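Local coordinates for sugar-binding transcriptional regulator, LacI family (Enterococcus faecalis, PDB 3CS3), which probably acts as a DNA-binding transcription factor whose activity is controlled by a small ligand, presumably a sugar, held in its periplasmic-binding-protein-like region, at residues 12-17 against 52-57; 104-109 against 138-143; 110-115 against 208-213. All coordinates share one frame; numbering follows the deposited sequence.

In the fold
Contact 1 comes first along the chain and belongs to the seven-stranded sheet, where strand 10-15 meets the loop ahead of strand 60-64. Contacts 2 and 3 lie on the opposite side of the chain's centre, their own centres about 33 and 35 Å from that of contact 1. They form one neighbourhood, with centres about 9 Å apart, because successive parts of helix 102-115 serve both: 104-109 packs on helix 131-146, and 110-115 on strand 207-210 of the four-stranded parallel sheet. Their segments alternate in sequence, and I110 of contact 3 also touches S140 and E143 of contact 2. The contacts thus sample both lobes of the two-lobed periplasmic-binding-protein-like fold, in which ligands bind between the lobes.

Contact 1: residues 12-17 against 52-57; sequences GVYLAD and FIPEKM
Two similar first torsions bring Y14 and I53 together. In Y14, CG stands anti to the carbonyl carbon (chi1 -68°), and the phenol swings off strand 10-15 toward the loop; in I53, chi1 of -53° leaves the CG2 methyl anti to the backbone N, where it meets the end of that phenol. The two side chains cross obliquely, and the closest approach is 3.3 Å, from Y14 OH to I53 CG2. The ring follows less closely, with Y14 CZ 4.2 Å from the same methyl, CG2 of I53. P54 and the tyrosine come from opposite directions, and CD of P54 lies 3.7 Å from Y14 OH. The hydroxyl is buried with no hydrogen-bonding partner in the model, so the phenol touches the loop with its OH end by van der Waals contact alone. Proline suits its place as the centre of an inverse gamma turn, its ring already restricting phi while presenting CD to the tyrosine. Branched, aliphatic I53 serves three aromatic neighbours: Y14, F68, which also meets the Y14 ring edge-to-face, and F76 of helix 70-78. Next to it, F52 packs on I42 of the second subunit. On the strand side, backbone hydrogen bonds join Y14 to I62 of strand 60-64, and its side chain also touches C44 of strand 40-45.

Contact 2: residues 104-109 against 138-143; sequences GGATQA and AVSTRE
T107 and V139 make the closest approach between the two segments, and the threonine can be followed outward from its backbone. Its CB leaves the helix obliquely to the partner and carries OG1 toward the contact, whereas CG2, anti to the backbone N, takes no part. With chi1 at -63°, OG1 lies beside the backbone N and so turns back along its own helix, where it hydrogen-bonds to R103 O one turn earlier. That same tip presses on V139, with CG1 of V139 3.2 Å from OG1 of T107; the two side chains cross at about a right angle. T107 OG1 also accepts a hydrogen bond from a water 2.7 Å away. The water has only weak bonds to R142 NH1 and E143 OE2, making at best a loose bridge between the helices, and E143 OE2 is also paired with R146. Threonine suits this boundary, its hydroxyl serving its own helix and a water while it packs against a methyl.

Deeper in, small residues let the backbones close up. The CA atoms of A106 and S140 are 6.0 Å apart, and the axes of the two segments approach to 8.6 Å at 36°. A106 CB is 3.8 Å from V139 CG1 and equally far from S140 OG, a polar atom made compatible with burial by its hydrogen bond to R136 O. On the sheet side, S140 touches F182 of strand 179-183 and L123 of strand 121-125, and A109 also reaches F182. Helices 102-115 and 131-146 thus lie side by side against the parallel four-stranded sheet, the latter forming the beta-alpha-beta crossover from strand 121-125 to strand 151-155.

Contact 3: residues 110-115 against 208-213; sequences IEQFVN and RIIGFD
F113 and I210 approach from opposite directions, one reaching off the helix and the other off the edge strand. In F113, chi1 of -64° sets CG anti to the carbonyl carbon, bringing the ring end nearer the strand. I210 has its CG1 beside the backbone N, and its outer torsion is extended (chi2 -178°), which carries the terminal methyl into the corner between F113 and Q112. There I210 CD1 lies 3.7 Å from F113 CE2, and I210 CG1 sits 3.9 Å from F113 CZ, both meeting the ring obliquely. I110 CA lies at the ring edge in its plane. Q112 offers its aliphatic root: its CB is 3.7 Å from I210 CD1, while the bend at chi2 (-68°) leads the amide away. Branched I210 suits a strand facing a helix, and F113 is wide enough to reach it and also D180 and F182 of strand 179-183, with F267 meeting the ring as well. Helix 102-115 is thereby packed on a strand that is outermost, within this chain, in the four-stranded parallel sheet. The touching atoms are all carbons, so the contact probably gains from burying hydrocarbon.

Contact 1: residues 12-17 against 52-57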
loop_
_atom_site.group_PDB
_atom_site.type_symbol
_atom_site.label_atom_id
_atom_site.label_comp_id
_atom_site.label_asym_id
_atom_site.label_seq_id
_atom_site.Cartn_x
_atom_site.Cartn_y
_atom_site.Cartn_z
ATOM N N GLY A 12 -13.927 -9.158 8.148
ATOM C CA GLY A 12 -13.393 -9.114 6.787
ATOM C C GLY A 12 -13.390 -7.691 6.255
ATOM O O GLY A 12 -14.404 -7.003 6.297
ATOM N N VAL A 13 -12.242 -7.235 5.771
ATOM C CA VAL A 13 -12.134 -5.891 5.228
ATOM C C VAL A 13 -11.893 -5.995 3.726
ATOM O O VAL A 13 -10.885 -6.540 3.287
ATOM C CB VAL A 13 -11.034 -5.073 5.935
ATOM C CG1 VAL A 13 -10.911 -3.689 5.319
ATOM C CG2 VAL A 13 -11.330 -4.961 7.433
ATOM N N TYR A 14 -12.841 -5.492 2.944
ATOM C CA TYR A 14 -12.790 -5.634 1.493
ATOM C C TYR A 14 -12.368 -4.334 0.824
ATOM O O TYR A 14 -13.125 -3.364 0.780
ATOM C CB TYR A 14 -14.124 -6.172 0.952
ATOM C CG TYR A 14 -14.373 -7.598 1.386
ATOM C CD1 TYR A 14 -13.928 -8.665 0.609
ATOM C CD2 TYR A 14 -15.011 -7.882 2.600
ATOM C CE1 TYR A 14 -14.129 -9.975 1.010
ATOM C CE2 TYR A 14 -15.212 -9.187 3.012
ATOM C CZ TYR A 14 -14.772 -10.229 2.208
ATOM O OH TYR A 14 -14.966 -11.530 2.602
ATOM N N LEU A 15 -11.127 -4.326 0.346
ATOM C CA LEU A 15 -10.526 -3.153 -0.286
ATOM C C LEU A 15 -10.425 -3.352 -1.789
ATOM O O LEU A 15 -10.498 -4.475 -2.276
ATOM C CB LEU A 15 -9.153 -2.847 0.316
ATOM C CG LEU A 15 -9.091 -2.583 1.828
ATOM C CD1 LEU A 15 -7.671 -2.246 2.212
ATOM C CD2 LEU A 15 -10.055 -1.474 2.291
ATOM N N ALA A 16 -10.264 -2.250 -2.513
ATOM C CA ALA A 16 -10.233 -2.269 -3.973
ATOM C C ALA A 16 -8.815 -2.318 -4.546
ATOM O O ALA A 16 -8.624 -2.676 -5.710
ATOM C CB ALA A 16 -10.976 -1.069 -4.511
ATOM N N ASP A 17 -7.837 -1.975 -3.713
ATOM C CA ASP A 17 -6.426 -1.817 -4.109
ATOM C C ASP A 17 -6.129 -0.800 -5.220
ATOM O O ASP A 17 -5.336 -1.056 -6.130
ATOM C CB ASP A 17 -5.700 -3.157 -4.334
ATOM C CG ASP A 17 -4.844 -3.566 -3.139
ATOM O OD1 ASP A 17 -3.660 -3.909 -3.346
ATOM O OD2 ASP A 17 -5.344 -3.535 -1.992
ATOM N N PHE A 52 -16.007 -15.209 -3.170
ATOM C CA PHE A 52 -15.697 -16.085 -2.045
ATOM C C PHE A 52 -15.530 -15.312 -0.748
ATOM O O PHE A 52 -14.415 -14.965 -0.344
ATOM C CB PHE A 52 -14.481 -16.977 -2.312
ATOM C CG PHE A 52 -13.570 -16.465 -3.379
ATOM C CD1 PHE A 52 -13.651 -16.969 -4.672
ATOM C CD2 PHE A 52 -12.628 -15.488 -3.095
ATOM C CE1 PHE A 52 -12.812 -16.508 -5.666
ATOM C CE2 PHE A 52 -11.791 -15.019 -4.085
ATOM C CZ PHE A 52 -11.875 -15.533 -5.374
ATOM N N ILE A 53 -16.664 -15.037 -0.116
ATOM C CA ILE A 53 -16.695 -14.521 1.236
ATOM C C ILE A 53 -16.767 -15.727 2.168
ATOM O O ILE A 53 -17.732 -16.499 2.104
ATOM C CB ILE A 53 -17.932 -13.627 1.476
ATOM C CG1 ILE A 53 -18.028 -12.523 0.418
ATOM C CG2 ILE A 53 -17.889 -13.036 2.873
ATOM C CD1 ILE A 53 -19.433 -11.963 0.239
ATOM N N PRO A 54 -15.735 -15.915 3.017
ATOM C CA PRO A 54 -15.795 -16.955 4.052
ATOM C C PRO A 54 -16.808 -16.594 5.149
ATOM O O PRO A 54 -16.429 -16.135 6.232
ATOM C CB PRO A 54 -14.360 -17.005 4.591
ATOM C CG PRO A 54 -13.771 -15.672 4.267
ATOM C CD PRO A 54 -14.455 -15.180 3.032
ATOM N N GLU A 55 -18.089 -16.816 4.852
ATOM C CA GLU A 55 -19.192 -16.399 5.719
ATOM C C GLU A 55 -19.308 -17.274 6.973
ATOM O O GLU A 55 -19.896 -16.864 7.978
ATOM C CB GLU A 55 -20.508 -16.335 4.921
ATOM C CG GLU A 55 -21.308 -17.629 4.820
ATOM C CD GLU A 55 -22.544 -17.615 5.704
ATOM O OE1 GLU A 55 -22.546 -18.304 6.747
ATOM O OE2 GLU A 55 -23.513 -16.904 5.357
ATOM N N LYS A 56 -18.720 -18.468 6.904
ATOM C CA LYS A 56 -18.627 -19.377 8.042
ATOM C C LYS A 56 -17.324 -19.155 8.815
ATOM O O LYS A 56 -16.932 -19.988 9.634
ATOM C CB LYS A 56 -18.711 -20.834 7.565
ATOM C CG LYS A 56 -20.045 -21.227 6.945
ATOM C CD LYS A 56 -19.981 -22.621 6.333
ATOM C CE LYS A 56 -21.308 -23.015 5.690
ATOM N NZ LYS A 56 -21.625 -22.207 4.476
ATOM N N MET A 57 -16.654 -18.032 8.551
ATOM C CA MET A 57 -15.341 -17.746 9.134
ATOM C C MET A 57 -15.110 -16.260 9.452
ATOM O O MET A 57 -14.077 -15.892 10.014
ATOM C CB MET A 57 -14.234 -18.289 8.222
ATOM C CG MET A 57 -13.815 -19.729 8.534
ATOM S SD MET A 57 -13.455 -20.741 7.081
ATOM C CE MET A 57 -15.081 -20.936 6.339
#

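Contact 2: residues 104-109 against 138-143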
loop_
_atom_site.group_PDB
_atom_site.type_symbol
_atom_site.label_atom_id
_atom_site.label_comp_id
_atom_site.label_asym_id
_atom_site.label_seq_id
_atom_site.Cartn_x
_atom_site.Cartn_y
_atom_site.Cartn_z
ATOM N N GLY A 104 -18.183 18.516 0.946
ATOM C CA GLY A 104 -17.341 19.532 1.569
ATOM C C GLY A 104 -15.919 19.541 1.042
ATOM O O GLY A 104 -15.308 20.602 0.932
ATOM N N GLY A 105 -15.395 18.357 0.720
ATOM C CA GLY A 105 -14.053 18.225 0.166
ATOM C C GLY A 105 -13.930 18.787 -1.237
ATOM O O GLY A 105 -12.992 19.524 -1.533
ATOM N N ALA A 106 -14.878 18.437 -2.102
ATOM C CA ALA A 106 -14.890 18.944 -3.468
ATOM C C ALA A 106 -15.180 20.443 -3.517
ATOM O O ALA A 106 -14.627 21.135 -4.363
ATOM C CB ALA A 106 -15.876 18.170 -4.330
ATOM N N THR A 107 -16.023 20.935 -2.604
ATOM C CA THR A 107 -16.308 22.373 -2.480
ATOM C C THR A 107 -15.054 23.151 -2.098
ATOM O O THR A 107 -14.773 24.198 -2.675
ATOM C CB THR A 107 -17.428 22.663 -1.445
ATOM O OG1 THR A 107 -18.651 22.069 -1.885
ATOM C CG2 THR A 107 -17.662 24.156 -1.264
ATOM N N GLN A 108 -14.294 22.621 -1.145
ATOM C CA GLN A 108 -13.055 23.257 -0.709
ATOM C C GLN A 108 -11.972 23.278 -1.790
ATOM O O GLN A 108 -11.195 24.227 -1.870
ATOM C CB GLN A 108 -12.543 22.605 0.573
ATOM C CG GLN A 108 -13.282 23.071 1.829
ATOM C CD GLN A 108 -12.959 22.232 3.056
ATOM O OE1 GLN A 108 -12.382 22.727 4.027
ATOM N NE2 GLN A 108 -13.325 20.956 3.013
ATOM N N ALA A 109 -11.936 22.246 -2.631
ATOM C CA ALA A 109 -10.966 22.190 -3.724
ATOM C C ALA A 109 -11.363 23.100 -4.868
ATOM O O ALA A 109 -10.534 23.833 -5.402
ATOM C CB ALA A 109 -10.809 20.781 -4.226
ATOM N N ALA A 138 -20.833 15.974 -8.690
ATOM C CA ALA A 138 -22.084 16.735 -8.547
ATOM C C ALA A 138 -21.871 18.106 -7.922
ATOM O O ALA A 138 -22.556 19.066 -8.265
ATOM C CB ALA A 138 -23.105 15.948 -7.737
ATOM N N VAL A 139 -20.913 18.186 -7.012
ATOM C CA VAL A 139 -20.611 19.421 -6.305
ATOM C C VAL A 139 -19.638 20.305 -7.099
ATOM O O VAL A 139 -19.789 21.533 -7.122
ATOM C CB VAL A 139 -20.140 19.106 -4.858
ATOM C CG1 VAL A 139 -19.153 20.134 -4.329
ATOM C CG2 VAL A 139 -21.347 19.010 -3.955
ATOM N N SER A 140 -18.668 19.668 -7.760
ATOM C CA SER A 140 -17.680 20.361 -8.589
ATOM C C SER A 140 -18.340 21.070 -9.765
ATOM O O SER A 140 -18.123 22.264 -9.957
ATOM C CB SER A 140 -16.623 19.388 -9.114
ATOM O OG SER A 140 -15.921 18.776 -8.054
ATOM N N THR A 141 -19.146 20.326 -10.528
ATOM C CA THR A 141 -19.854 20.852 -11.697
ATOM C C THR A 141 -20.857 21.953 -11.330
ATOM O O THR A 141 -20.943 22.956 -12.036
ATOM C CB THR A 141 -20.575 19.740 -12.486
ATOM O OG1 THR A 141 -21.503 19.069 -11.628
ATOM C CG2 THR A 141 -19.574 18.729 -13.032
ATOM N N ARG A 142 -21.586 21.768 -10.226
ATOM C CA ARG A 142 -22.521 22.777 -9.709
ATOM C C ARG A 142 -21.841 24.116 -9.395
ATOM O O ARG A 142 -22.335 25.176 -9.795
ATOM C CB ARG A 142 -23.258 22.253 -8.471
ATOM C CG ARG A 142 -24.127 23.281 -7.743
ATOM C CD ARG A 142 -24.701 22.733 -6.437
ATOM N NE ARG A 142 -23.723 22.701 -5.347
ATOM C CZ ARG A 142 -23.941 22.162 -4.145
ATOM N NH1 ARG A 142 -22.986 22.188 -3.226
ATOM N NH2 ARG A 142 -25.107 21.594 -3.855
ATOM N N GLU A 143 -20.707 24.064 -8.698
ATOM C CA GLU A 143 -19.988 25.283 -8.324
ATOM C C GLU A 143 -19.274 25.945 -9.500
ATOM O O GLU A 143 -19.159 27.168 -9.541
ATOM C CB GLU A 143 -19.001 25.019 -7.188
ATOM C CG GLU A 143 -19.638 24.643 -5.853
ATOM C CD GLU A 143 -20.422 25.779 -5.214
ATOM O OE1 GLU A 143 -19.957 26.940 -5.258
ATOM O OE2 GLU A 143 -21.502 25.503 -4.654
HETATM O O HOH W 1 -20.996 23.386 -2.064
#

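Contact 3: residues 110-115 against 208-213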
loop_
_atom_site.group_PDB
_atom_site.type_symbol
_atom_site.label_atom_id
_atom_site.label_comp_id
_atom_site.label_asym_id
_atom_site.label_seq_id
_atom_site.Cartn_x
_atom_site.Cartn_y
_atom_site.Cartn_z
ATOM N N ILE A 110 -12.638 23.054 -5.233
ATOM C CA ILE A 110 -13.135 23.789 -6.383
ATOM C C ILE A 110 -13.240 25.305 -6.106
ATOM O O ILE A 110 -13.220 26.116 -7.035
ATOM C CB ILE A 110 -14.457 23.161 -6.906
ATOM C CG1 ILE A 110 -14.480 23.136 -8.433
ATOM C CG2 ILE A 110 -15.676 23.818 -6.303
ATOM C CD1 ILE A 110 -13.686 21.984 -9.033
ATOM N N GLU A 111 -13.305 25.659 -4.821
ATOM C CA GLU A 111 -13.273 27.037 -4.340
ATOM C C GLU A 111 -11.939 27.691 -4.659
ATOM O O GLU A 111 -11.877 28.897 -4.882
ATOM C CB GLU A 111 -13.459 27.045 -2.827
ATOM C CG GLU A 111 -13.979 28.322 -2.224
ATOM C CD GLU A 111 -14.328 28.151 -0.754
ATOM O OE1 GLU A 111 -13.397 27.949 0.061
ATOM O OE2 GLU A 111 -15.531 28.217 -0.413
ATOM N N GLN A 112 -10.878 26.887 -4.668
ATOM C CA GLN A 112 -9.537 27.376 -4.932
ATOM C C GLN A 112 -9.354 27.733 -6.399
ATOM O O GLN A 112 -8.615 28.671 -6.723
ATOM C CB GLN A 112 -8.493 26.337 -4.515
ATOM C CG GLN A 112 -8.575 25.905 -3.064
ATOM C CD GLN A 112 -8.189 27.010 -2.112
ATOM O OE1 GLN A 112 -7.188 27.692 -2.314
ATOM N NE2 GLN A 112 -8.983 27.194 -1.064
ATOM N N PHE A 113 -10.011 26.977 -7.280
ATOM C CA PHE A 113 -9.990 27.278 -8.714
ATOM C C PHE A 113 -10.770 28.556 -9.012
ATOM O O PHE A 113 -10.332 29.367 -9.824
ATOM C CB PHE A 113 -10.533 26.117 -9.544
ATOM C CG PHE A 113 -9.700 24.865 -9.462
ATOM C CD1 PHE A 113 -8.628 24.666 -10.328
ATOM C CD2 PHE A 113 -10.002 23.873 -8.525
ATOM C CE1 PHE A 113 -7.863 23.498 -10.255
ATOM C CE2 PHE A 113 -9.249 22.714 -8.436
ATOM C CZ PHE A 113 -8.171 22.524 -9.305
ATOM N N VAL A 114 -11.911 28.728 -8.340
ATOM C CA VAL A 114 -12.693 29.965 -8.410
ATOM C C VAL A 114 -11.861 31.163 -7.933
ATOM O O VAL A 114 -11.677 32.122 -8.686
ATOM C CB VAL A 114 -14.022 29.873 -7.600
ATOM C CG1 VAL A 114 -14.699 31.235 -7.496
ATOM C CG2 VAL A 114 -14.972 28.860 -8.221
ATOM N N ASN A 115 -11.332 31.077 -6.712
ATOM C CA ASN A 115 -10.567 32.163 -6.082
ATOM C C ASN A 115 -9.345 32.640 -6.865
ATOM O O ASN A 115 -8.913 33.782 -6.702
ATOM C CB ASN A 115 -10.149 31.779 -4.656
ATOM C CG ASN A 115 -11.321 31.757 -3.680
ATOM O OD1 ASN A 115 -12.460 32.041 -4.047
ATOM N ND2 ASN A 115 -11.039 31.411 -2.430
ATOM N N ARG A 208 -1.504 23.289 -13.207
ATOM C CA ARG A 208 -1.838 23.458 -11.797
ATOM C C ARG A 208 -2.806 22.368 -11.344
ATOM O O ARG A 208 -3.821 22.124 -11.999
ATOM C CB ARG A 208 -2.434 24.844 -11.551
ATOM C CG ARG A 208 -1.567 25.997 -12.030
ATOM C CD ARG A 208 -2.153 27.344 -11.613
ATOM N NE ARG A 208 -3.346 27.706 -12.380
ATOM C CZ ARG A 208 -4.004 28.857 -12.254
ATOM N NH1 ARG A 208 -3.593 29.774 -11.390
ATOM N NH2 ARG A 208 -5.078 29.092 -12.994
ATOM N N ILE A 209 -2.489 21.716 -10.226
ATOM C CA ILE A 209 -3.242 20.540 -9.786
ATOM C C ILE A 209 -3.643 20.569 -8.305
ATOM O O ILE A 209 -2.901 21.059 -7.458
ATOM C CB ILE A 209 -2.500 19.214 -10.182
ATOM C CG1 ILE A 209 -3.405 17.985 -10.023
ATOM C CG2 ILE A 209 -1.190 19.055 -9.421
ATOM C CD1 ILE A 209 -3.061 16.844 -10.970
ATOM N N ILE A 210 -4.857 20.099 -8.016
ATOM C CA ILE A 210 -5.291 19.804 -6.645
ATOM C C ILE A 210 -5.811 18.367 -6.599
ATOM O O ILE A 210 -6.594 17.958 -7.459
ATOM C CB ILE A 210 -6.375 20.785 -6.121
ATOM C CG1 ILE A 210 -5.879 22.232 -6.190
ATOM C CG2 ILE A 210 -6.764 20.447 -4.670
ATOM C CD1 ILE A 210 -6.855 23.261 -5.653
ATOM N N GLY A 211 -5.347 17.601 -5.611
ATOM C CA GLY A 211 -5.786 16.221 -5.418
ATOM C C GLY A 211 -6.756 16.062 -4.256
ATOM O O GLY A 211 -7.427 17.012 -3.855
ATOM N N PHE A 212 -6.809 14.849 -3.712
ATOM C CA PHE A 212 -7.748 14.465 -2.660
ATOM C C PHE A 212 -7.131 13.218 -2.042
ATOM O O PHE A 212 -6.622 12.371 -2.782
ATOM C CB PHE A 212 -9.100 14.114 -3.297
ATOM C CG PHE A 212 -10.302 14.270 -2.385
ATOM C CD1 PHE A 212 -11.280 15.225 -2.671
ATOM C CD2 PHE A 212 -10.489 13.439 -1.279
ATOM C CE1 PHE A 212 -12.416 15.371 -1.848
ATOM C CE2 PHE A 212 -11.616 13.580 -0.445
ATOM C CZ PHE A 212 -12.582 14.544 -0.737
ATOM N N ASP A 213 -7.152 13.137 -0.706
ATOM C CA ASP A 213 -6.667 11.994 0.132
ATOM C C ASP A 213 -5.509 12.312 1.069
ATOM O O ASP A 213 -5.395 11.690 2.121
ATOM C CB ASP A 213 -6.336 10.701 -0.645
ATOM C CG ASP A 213 -7.573 9.986 -1.150
ATOM O OD1 ASP A 213 -8.688 10.332 -0.709
ATOM O OD2 ASP A 213 -7.425 9.095 -2.008
#